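PDB 3VYL: L-ribulose 3-epimerase from Mesorhizobium loti, which binds a manganese(II) ion and epimerises ketoses at C3, interconverting L-ribulose with high efficiency and accepting D-psicose and D-tagatose less well. Local coordinates for residues Ser108-Gln114 with Arg151-Leu157; Ser242-Ile247 with Ile258-Trp263; Asp72-Ala76 with Gln122-Ser126. All coordinates share one frame; numbering follows the deposited sequence.

Contact 1: Ser108-Gln114 with Arg151-Leu157; sequences SAGHGLQ and RFESNLL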
loop_
_atom_site.group_PDB
_atom_site.type_symbol
_atom_site.label_atom_id
_atom_site.label_comp_id
_atom_site.label_asym_id
_atom_site.label_seq_id
_atom_site.Cartn_x
_atom_site.Cartn_y
_atom_site.Cartn_z
ATOM N N SER A 108 2.946 -32.658 2.698
ATOM C CA SER A 108 4.037 -33.013 1.781
ATOM C C SER A 108 5.361 -33.369 2.434
ATOM O O SER A 108 6.264 -33.869 1.766
ATOM C CB SER A 108 4.278 -31.852 0.824
ATOM O OG SER A 108 4.072 -30.615 1.486
ATOM N N ALA A 109 5.490 -33.076 3.722
ATOM C CA ALA A 109 6.745 -33.235 4.442
ATOM C C ALA A 109 6.498 -32.919 5.909
ATOM O O ALA A 109 5.389 -32.495 6.275
ATOM C CB ALA A 109 7.791 -32.303 3.867
ATOM N N GLY A 110 7.494 -33.124 6.763
ATOM C CA GLY A 110 7.293 -32.860 8.189
ATOM C C GLY A 110 7.005 -31.395 8.479
ATOM O O GLY A 110 7.646 -30.518 7.910
ATOM N N HIS A 111 6.024 -31.141 9.345
ATOM C CA HIS A 111 5.757 -29.801 9.906
ATOM C C HIS A 111 6.785 -29.414 10.944
ATOM O O HIS A 111 6.830 -29.980 12.040
ATOM C CB HIS A 111 4.358 -29.746 10.525
ATOM C CG HIS A 111 3.924 -28.352 10.954
ATOM N ND1 HIS A 111 2.894 -28.139 11.803
ATOM C CD2 HIS A 111 4.414 -27.091 10.616
ATOM C CE1 HIS A 111 2.725 -26.813 11.986
ATOM N NE2 HIS A 111 3.661 -26.176 11.266
ATOM N N GLY A 112 7.629 -28.448 10.617
ATOM C CA GLY A 112 8.637 -28.006 11.568
ATOM C C GLY A 112 9.893 -27.510 10.893
ATOM O O GLY A 112 10.024 -27.611 9.672
ATOM N N LEU A 113 10.810 -26.959 11.692
ATOM C CA LEU A 113 12.107 -26.536 11.191
ATOM C C LEU A 113 12.967 -27.763 10.945
ATOM O O LEU A 113 13.192 -28.564 11.851
ATOM C CB LEU A 113 12.798 -25.566 12.156
ATOM C CG LEU A 113 14.204 -25.078 11.752
ATOM C CD1 LEU A 113 14.254 -24.488 10.349
ATOM C CD2 LEU A 113 14.717 -24.057 12.751
ATOM N N GLN A 114 13.434 -27.902 9.711
ATOM C CA GLN A 114 14.229 -29.057 9.311
ATOM C C GLN A 114 15.707 -28.800 9.485
ATOM O O GLN A 114 16.168 -27.675 9.313
ATOM C CB GLN A 114 13.940 -29.446 7.857
ATOM C CG GLN A 114 12.489 -29.798 7.577
ATOM C CD GLN A 114 11.893 -30.749 8.590
ATOM O OE1 GLN A 114 10.752 -30.573 9.007
ATOM N NE2 GLN A 114 12.655 -31.764 8.991
ATOM N N ARG A 151 9.580 -21.037 5.364
ATOM C CA ARG A 151 10.828 -21.780 5.529
ATOM C C ARG A 151 10.997 -22.490 6.873
ATOM O O ARG A 151 11.597 -23.556 6.922
ATOM C CB ARG A 151 12.006 -20.851 5.307
ATOM C CG ARG A 151 11.996 -19.619 6.188
ATOM C CD ARG A 151 12.872 -18.544 5.597
ATOM N NE ARG A 151 12.379 -18.088 4.296
ATOM C CZ ARG A 151 12.981 -17.159 3.562
ATOM N NH1 ARG A 151 14.109 -16.587 3.996
ATOM N NH2 ARG A 151 12.459 -16.801 2.397
ATOM N N PHE A 152 10.483 -21.882 7.944
ATOM C CA PHE A 152 10.619 -22.411 9.305
ATOM C C PHE A 152 9.637 -23.529 9.653
ATOM O O PHE A 152 9.786 -24.170 10.694
ATOM C CB PHE A 152 10.496 -21.289 10.347
ATOM C CG PHE A 152 11.453 -20.139 10.128
ATOM C CD1 PHE A 152 12.796 -20.249 10.497
ATOM C CD2 PHE A 152 11.008 -18.953 9.573
ATOM C CE1 PHE A 152 13.675 -19.202 10.304
ATOM C CE2 PHE A 152 11.884 -17.895 9.370
ATOM C CZ PHE A 152 13.222 -18.018 9.730
ATOM N N GLU A 153 8.668 -23.784 8.802
ATOM C CA GLU A 153 7.730 -24.839 9.047
ATOM C C GLU A 153 7.808 -26.061 8.117
ATOM O O GLU A 153 7.310 -27.099 8.429
ATOM C CB GLU A 153 6.353 -24.246 9.134
ATOM C CG GLU A 153 6.273 -23.118 10.134
ATOM C CD GLU A 153 4.891 -22.853 10.609
ATOM O OE1 GLU A 153 4.104 -23.750 10.577
ATOM O OE2 GLU A 153 4.560 -21.756 10.999
ATOM N N SER A 154 8.440 -25.912 6.977
ATOM C CA SER A 154 8.767 -27.011 6.128
ATOM C C SER A 154 9.935 -26.594 5.295
ATOM O O SER A 154 10.173 -25.439 5.132
ATOM C CB SER A 154 7.623 -27.347 5.205
ATOM O OG SER A 154 7.929 -28.451 4.404
ATOM N N ASN A 155 10.666 -27.537 4.751
ATOM C CA ASN A 155 11.732 -27.162 3.878
ATOM C C ASN A 155 11.472 -27.436 2.441
ATOM O O ASN A 155 12.322 -27.274 1.632
ATOM C CB ASN A 155 13.049 -27.753 4.327
ATOM C CG ASN A 155 13.110 -29.222 4.170
ATOM O OD1 ASN A 155 12.131 -29.864 4.004
ATOM N ND2 ASN A 155 14.268 -29.750 4.244
ATOM N N LEU A 156 10.273 -27.848 2.116
ATOM C CA LEU A 156 10.014 -28.252 0.772
ATOM C C LEU A 156 9.172 -27.302 -0.026
ATOM O O LEU A 156 9.637 -26.726 -0.946
ATOM C CB LEU A 156 9.365 -29.629 0.773
ATOM C CG LEU A 156 9.429 -30.552 -0.428
ATOM C CD1 LEU A 156 10.840 -30.853 -0.802
ATOM C CD2 LEU A 156 8.726 -31.829 -0.080
ATOM N N LEU A 157 7.922 -27.152 0.328
ATOM C CA LEU A 157 7.066 -26.268 -0.419
ATOM C C LEU A 157 6.767 -24.999 0.298
ATOM O O LEU A 157 5.902 -24.954 1.118
ATOM C CB LEU A 157 5.764 -26.963 -0.730
ATOM C CG LEU A 157 5.772 -28.374 -1.249
ATOM C CD1 LEU A 157 4.368 -28.820 -1.418
ATOM C CD2 LEU A 157 6.471 -28.477 -2.561
HETATM O O HOH W 1 6.176 -29.036 1.945
HETATM O O HOH W 2 11.588 -26.072 7.921
#

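Contact 2: Ser242-Ile247 with Ile258-Trp263; sequences SFSSEI and IWRNLW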
loop_
_atom_site.group_PDB
_atom_site.type_symbol
_atom_site.label_atom_id
_atom_site.label_comp_id
_atom_site.label_asym_id
_atom_site.label_seq_id
_atom_site.Cartn_x
_atom_site.Cartn_y
_atom_site.Cartn_z
ATOM N N SER A 242 -6.015 -17.927 13.495
ATOM C CA SER A 242 -5.290 -17.172 14.502
ATOM C C SER A 242 -5.162 -18.021 15.746
ATOM O O SER A 242 -6.105 -18.621 16.151
ATOM C CB SER A 242 -6.048 -15.903 14.806
ATOM O OG SER A 242 -5.354 -15.051 15.646
ATOM N N PHE A 243 -4.014 -18.064 16.388
ATOM C CA PHE A 243 -3.870 -18.946 17.539
ATOM C C PHE A 243 -3.401 -18.230 18.806
ATOM O O PHE A 243 -2.814 -17.128 18.740
ATOM C CB PHE A 243 -2.973 -20.145 17.193
ATOM C CG PHE A 243 -3.454 -20.958 16.004
ATOM C CD1 PHE A 243 -4.757 -21.478 15.962
ATOM C CD2 PHE A 243 -2.600 -21.220 14.933
ATOM C CE1 PHE A 243 -5.193 -22.227 14.871
ATOM C CE2 PHE A 243 -3.032 -21.973 13.846
ATOM C CZ PHE A 243 -4.323 -22.480 13.817
ATOM N N SER A 244 -3.698 -18.856 19.950
ATOM C CA SER A 244 -3.312 -18.370 21.279
ATOM C C SER A 244 -2.645 -19.470 22.087
ATOM O O SER A 244 -3.178 -20.590 22.196
ATOM C CB SER A 244 -4.535 -17.864 22.054
ATOM O OG SER A 244 -4.328 -17.901 23.463
ATOM N N SER A 245 -1.489 -19.128 22.656
ATOM C CA SER A 245 -0.729 -19.980 23.585
ATOM C C SER A 245 -1.644 -20.596 24.644
ATOM O O SER A 245 -1.506 -21.769 24.995
ATOM C CB SER A 245 0.354 -19.140 24.276
ATOM O OG SER A 245 1.425 -19.927 24.747
ATOM N N GLU A 246 -2.588 -19.809 25.101
ATOM C CA GLU A 246 -3.556 -20.195 26.088
ATOM C C GLU A 246 -4.454 -21.310 25.645
ATOM O O GLU A 246 -4.892 -22.089 26.445
ATOM C CB GLU A 246 -4.379 -18.999 26.465
ATOM C CG GLU A 246 -3.586 -17.899 27.142
ATOM C CD GLU A 246 -2.814 -18.378 28.333
ATOM O OE1 GLU A 246 -2.280 -17.557 29.080
ATOM O OE2 GLU A 246 -2.725 -19.590 28.510
ATOM N N ILE A 247 -4.809 -21.342 24.381
ATOM C CA ILE A 247 -5.711 -22.357 23.890
ATOM C C ILE A 247 -5.116 -23.581 23.192
ATOM O O ILE A 247 -5.565 -24.683 23.384
ATOM C CB ILE A 247 -6.748 -21.707 22.997
ATOM C CG1 ILE A 247 -7.533 -20.712 23.804
ATOM C CG2 ILE A 247 -7.667 -22.743 22.422
ATOM C CD1 ILE A 247 -8.208 -19.669 22.970
ATOM N N ILE A 258 4.398 -19.672 19.062
ATOM C CA ILE A 258 3.499 -18.716 19.686
ATOM C C ILE A 258 3.988 -18.432 21.097
ATOM O O ILE A 258 3.745 -19.216 22.021
ATOM C CB ILE A 258 2.049 -19.218 19.745
ATOM C CG1 ILE A 258 1.606 -19.725 18.380
ATOM C CG2 ILE A 258 1.122 -18.124 20.276
ATOM C CD1 ILE A 258 0.388 -20.606 18.476
ATOM N N TRP A 259 4.662 -17.299 21.244
ATOM C CA TRP A 259 5.319 -16.917 22.476
ATOM C C TRP A 259 4.532 -15.880 23.209
ATOM O O TRP A 259 4.718 -15.665 24.413
ATOM C CB TRP A 259 6.669 -16.323 22.135
ATOM C CG TRP A 259 7.557 -17.240 21.336
ATOM C CD1 TRP A 259 8.376 -16.903 20.263
ATOM C CD2 TRP A 259 7.758 -18.690 21.532
ATOM N NE1 TRP A 259 9.059 -18.007 19.808
ATOM C CE2 TRP A 259 8.728 -19.107 20.525
ATOM C CE3 TRP A 259 7.248 -19.641 22.409
ATOM C CZ2 TRP A 259 9.157 -20.417 20.424
ATOM C CZ3 TRP A 259 7.691 -20.957 22.293
ATOM C CH2 TRP A 259 8.618 -21.335 21.325
ATOM N N ARG A 260 3.668 -15.201 22.470
ATOM C CA ARG A 260 2.910 -14.096 22.996
ATOM C C ARG A 260 1.545 -14.163 22.368
ATOM O O ARG A 260 1.393 -14.610 21.228
ATOM C CB ARG A 260 3.600 -12.749 22.711
ATOM C CG ARG A 260 3.750 -12.409 21.247
ATOM C CD ARG A 260 4.719 -11.271 20.986
ATOM N NE ARG A 260 4.807 -11.073 19.541
ATOM C CZ ARG A 260 4.228 -10.081 18.870
ATOM N NH1 ARG A 260 3.550 -9.138 19.511
ATOM N NH2 ARG A 260 4.359 -10.023 17.559
ATOM N N ASN A 261 0.540 -13.755 23.123
ATOM C CA ASN A 261 -0.804 -13.800 22.616
ATOM C C ASN A 261 -1.344 -12.409 22.330
ATOM O O ASN A 261 -1.253 -11.484 23.161
ATOM C CB ASN A 261 -1.703 -14.617 23.544
ATOM C CG ASN A 261 -1.310 -16.083 23.578
ATOM O OD1 ASN A 261 -0.908 -16.648 22.554
ATOM N ND2 ASN A 261 -1.422 -16.708 24.748
ATOM N N LEU A 262 -1.889 -12.279 21.126
ATOM C CA LEU A 262 -2.265 -10.994 20.573
ATOM C C LEU A 262 -3.722 -10.644 20.839
ATOM O O LEU A 262 -4.148 -9.520 20.601
ATOM C CB LEU A 262 -1.957 -10.981 19.075
ATOM C CG LEU A 262 -0.493 -10.687 18.738
ATOM C CD1 LEU A 262 0.437 -11.792 19.211
ATOM C CD2 LEU A 262 -0.359 -10.492 17.239
ATOM N N TRP A 263 -4.470 -11.623 21.332
ATOM C CA TRP A 263 -5.850 -11.432 21.732
ATOM C C TRP A 263 -6.147 -12.265 22.944
ATOM O O TRP A 263 -5.395 -13.177 23.289
ATOM C CB TRP A 263 -6.805 -11.788 20.586
ATOM C CG TRP A 263 -6.543 -13.142 19.967
ATOM C CD1 TRP A 263 -5.747 -13.427 18.867
ATOM C CD2 TRP A 263 -7.070 -14.447 20.401
ATOM N NE1 TRP A 263 -5.746 -14.772 18.592
ATOM C CE2 TRP A 263 -6.509 -15.443 19.471
ATOM C CE3 TRP A 263 -7.926 -14.878 21.419
ATOM C CZ2 TRP A 263 -6.800 -16.797 19.576
ATOM C CZ3 TRP A 263 -8.203 -16.255 21.519
ATOM C CH2 TRP A 263 -7.651 -17.187 20.622
#

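Contact 3: Asp72-Ala76 with Gln122-Ser126; sequences DISSA and QWNRS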
loop_
_atom_site.group_PDB
_atom_site.type_symbol
_atom_site.label_atom_id
_atom_site.label_comp_id
_atom_site.label_asym_id
_atom_site.label_seq_id
_atom_site.Cartn_x
_atom_site.Cartn_y
_atom_site.Cartn_z
ATOM N N ASP A 72 7.162 -38.401 8.401
ATOM C CA ASP A 72 7.404 -37.650 7.205
ATOM C C ASP A 72 7.537 -38.490 5.948
ATOM O O ASP A 72 8.498 -39.186 5.751
ATOM C CB ASP A 72 8.658 -36.837 7.391
ATOM C CG ASP A 72 8.953 -35.995 6.224
ATOM O OD1 ASP A 72 8.341 -36.220 5.201
ATOM O OD2 ASP A 72 9.784 -35.113 6.312
ATOM N N ILE A 73 6.606 -38.297 5.043
ATOM C CA ILE A 73 6.481 -39.055 3.815
ATOM C C ILE A 73 7.552 -38.772 2.800
ATOM O O ILE A 73 7.600 -39.397 1.785
ATOM C CB ILE A 73 5.121 -38.856 3.137
ATOM C CG1 ILE A 73 4.902 -37.419 2.745
ATOM C CG2 ILE A 73 4.009 -39.223 4.064
ATOM C CD1 ILE A 73 3.573 -37.230 2.100
ATOM N N SER A 74 8.343 -37.754 3.040
ATOM C CA SER A 74 9.501 -37.473 2.234
ATOM C C SER A 74 10.758 -38.118 2.737
ATOM O O SER A 74 11.746 -38.056 2.092
ATOM C CB SER A 74 9.710 -35.977 2.169
ATOM O OG SER A 74 9.595 -35.429 3.444
ATOM N N SER A 75 10.689 -38.747 3.875
ATOM C CA SER A 75 11.858 -39.331 4.452
ATOM C C SER A 75 12.411 -40.510 3.695
ATOM O O SER A 75 11.688 -41.271 3.109
ATOM C CB SER A 75 11.557 -39.746 5.862
ATOM O OG SER A 75 12.657 -40.427 6.365
ATOM N N ALA A 76 13.719 -40.636 3.703
ATOM C CA ALA A 76 14.397 -41.788 3.162
ATOM C C ALA A 76 14.062 -43.024 3.954
ATOM O O ALA A 76 13.982 -44.097 3.412
ATOM C CB ALA A 76 15.875 -41.560 3.140
ATOM N N GLN A 122 13.995 -36.291 -1.961
ATOM C CA GLN A 122 12.937 -35.946 -1.004
ATOM C C GLN A 122 11.697 -35.495 -1.773
ATOM O O GLN A 122 10.591 -35.984 -1.524
ATOM C CB GLN A 122 13.412 -34.841 -0.054
ATOM C CG GLN A 122 12.417 -34.430 1.027
ATOM C CD GLN A 122 12.703 -33.048 1.580
ATOM O OE1 GLN A 122 13.675 -32.402 1.189
ATOM N NE2 GLN A 122 11.847 -32.579 2.478
ATOM N N TRP A 123 11.908 -34.578 -2.718
ATOM C CA TRP A 123 10.864 -34.093 -3.623
ATOM C C TRP A 123 10.128 -35.224 -4.301
ATOM O O TRP A 123 8.909 -35.358 -4.150
ATOM C CB TRP A 123 11.480 -33.151 -4.661
ATOM C CG TRP A 123 10.487 -32.430 -5.539
ATOM C CD1 TRP A 123 9.812 -32.931 -6.648
ATOM C CD2 TRP A 123 10.039 -31.036 -5.420
ATOM N NE1 TRP A 123 8.999 -31.977 -7.199
ATOM C CE2 TRP A 123 9.085 -30.819 -6.510
ATOM C CE3 TRP A 123 10.317 -29.988 -4.547
ATOM C CZ2 TRP A 123 8.459 -29.594 -6.706
ATOM C CZ3 TRP A 123 9.675 -28.761 -4.751
ATOM C CH2 TRP A 123 8.767 -28.573 -5.802
ATOM N N ASN A 124 10.871 -36.058 -5.038
ATOM C CA ASN A 124 10.283 -37.167 -5.801
ATOM C C ASN A 124 9.518 -38.183 -4.926
ATOM O O ASN A 124 8.421 -38.618 -5.298
ATOM C CB ASN A 124 11.336 -37.858 -6.690
ATOM C CG ASN A 124 12.005 -36.904 -7.692
ATOM O OD1 ASN A 124 11.387 -35.959 -8.211
ATOM N ND2 ASN A 124 13.281 -37.156 -7.967
ATOM N N ARG A 125 10.083 -38.534 -3.768
ATOM C CA ARG A 125 9.431 -39.454 -2.825
ATOM C C ARG A 125 8.047 -38.954 -2.423
ATOM O O ARG A 125 7.052 -39.683 -2.534
ATOM C CB ARG A 125 10.279 -39.661 -1.561
ATOM C CG ARG A 125 11.506 -40.541 -1.728
ATOM C CD ARG A 125 12.077 -40.967 -0.376
ATOM N NE ARG A 125 12.846 -39.908 0.287
ATOM C CZ ARG A 125 14.138 -39.656 0.084
ATOM N NH1 ARG A 125 14.837 -40.367 -0.778
ATOM N NH2 ARG A 125 14.731 -38.671 0.738
ATOM N N SER A 126 8.002 -37.706 -1.961
ATOM C CA SER A 126 6.761 -37.069 -1.523
ATOM C C SER A 126 5.725 -37.027 -2.649
ATOM O O SER A 126 4.552 -37.368 -2.447
ATOM C CB SER A 126 7.043 -35.657 -0.994
ATOM O OG SER A 126 5.907 -35.140 -0.319
HETATM O O HOH W 3 13.934 -36.779 3.244
#

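Contact 1: Ser108-Gln114 with Arg151-Leu157
Glu153 runs alongside His111, the two side chains heading in one direction, so the acid follows the imidazole from CB as far as OE1. Glu153 CB rests 3.7 Å from His111 CD2, Glu153 CG 4.2 Å from His111 NE2, and beyond CG the extended chain carries the carboxylate to the ring edge. There His111 NE2 donates to Glu153 OE1 at 2.6 Å (158°), close to the ring plane, on the anti side of the carboxylate and somewhat out of its plane, which is turned 26° from the imidazole. The other oxygen, OE2, takes a weak bond from Asn150. The acid's backbone joins the grip: Gly112 N donates to Glu153 O at 2.6 Å, from above the carbonyl plane. Two waters extend the seam, one bridging Ser108 OG, Ser154 OG and Leu157 N, the other binding Gly112 O, Gln114 N and Arg151 O. Phe152 stacks on Phe152 of the second subunit, bringing the seam to a subunit interface. The contact thus ties together the loops that follow two adjacent barrel strands, 102-104 and 143-147, while Leu156 and Leu157 pack on Trp123 of helix 120-139.

Contact 2: Ser242-Ile247 with Ile258-Trp263
The loop that leaves barrel strand 238-240, just past the manganese ligand Glu241, is held against residues 258-263 chiefly by the indole of Trp263, on which Ser244 sits. Ser244 CB lies over one face of the six-membered ring, 3.8 Å from its centroid and 27° off the normal, a CH-pi contact. Ile247 comes to the same ring at its edge and nearly at a right angle, with CD1 3.5 Å from Trp263 CH2. At the pyrrole end Trp263 NE1 donates to Ser242 OG over 3.0 Å; the bond is bent (134°), with the hydroxyl oxygen tilted from the indole plane. That oxygen is also bonded to the carbonyl of Arg212. One tryptophan therefore spans most of the first segment, set there by a chi1 of 51° that places CG between the backbone N and the carbonyl carbon. In the (beta/alpha)8 barrel this is the loop after the eighth strand, and the short helix 250-255 links the two segments before the long helix 266-292 begins. Ile258 points at the loop: its CD1 meets Phe243 CB at 3.6 Å, and its CG2 approaches Ser245 N. Phe243 turns away from 258-263 at CB, and its ring packs edge-to-face with His7 near the metal site. Asn261 CG lies 3.2 Å from Ser245 N, where the chain turns with Ile247 N bonded to Ser244 O. Trp259 and Arg260 point away from 242-247; Trp259 NE1 bonds Arg151 O and Arg260 forms a salt bridge with Glu187, both of the second subunit.

Contact 3: Asp72-Ala76 with Gln122-Ser126
Ser74 and Arg125 bury the most surface here, and they meet at a backbone carbonyl. Arg125 NE donates to Ser74 O at 2.8 Å in an almost straight bond (169°), with the oxygen in the guanidinium plane but the donor 49° out of the carbonyl plane. NH2 adds a weak bond to the same oxygen, and a water donates to Ser74 O while accepting from Arg125 NH2. A bend at chi3 (-77°) folds the arginine back so that its flat end is sandwiched: Ala76 CA lies over the centre of one face, 3.7 Å above the plane, and Gln122 N lies toward the rim of the other. Replacing Arg125 with an alanine would probably leave Ser74 O without its two guanidinium donors and open a gap beside Ala76, where the guanidinium face had lain. The carbonyl belongs to a type I turn, Asp72 to Ser75, in the loop after barrel strand 60-66; it docks on helix 120-139, which follows the next strand of the barrel. Ser74 packs its CB 3.3 Å from Gln122 CG and 4.1 Å from Ser126 CB, settling on the helix surface between these two residues. Both send their polar ends on to other loops, Gln122 NE2 to Asn155 OD1 and Ser126 OG to the carbonyl of Ser108. Ile73 lays its CG1 3.9 Å from Ser126 OG and also reaches Leu88 of helix 78-98.

How the contacts relate
Contacts 1 and 3 are interlocked: their segments alternate along the chain, their centres lie about 12 Å apart, and they meet directly. Besides the bond between Ser108 and Ser126, Gly110 N makes a weak one to Asp72 OD2, and Ala109 packs on Ser74. Contact 2 comes later in sequence and touches neither; its nearest atoms are about 8 Å from contact 1 and about 20 Å from contact 3. What contacts 1 and 2 share is the manganese site, with the side chains of Glu153 and Phe243 about 7 and 6 Å from the ion, and the second subunit, which both reach. Contact 3 lies farther out, its centre 21 Å from the centre of the chain against 15 Å for contact 1.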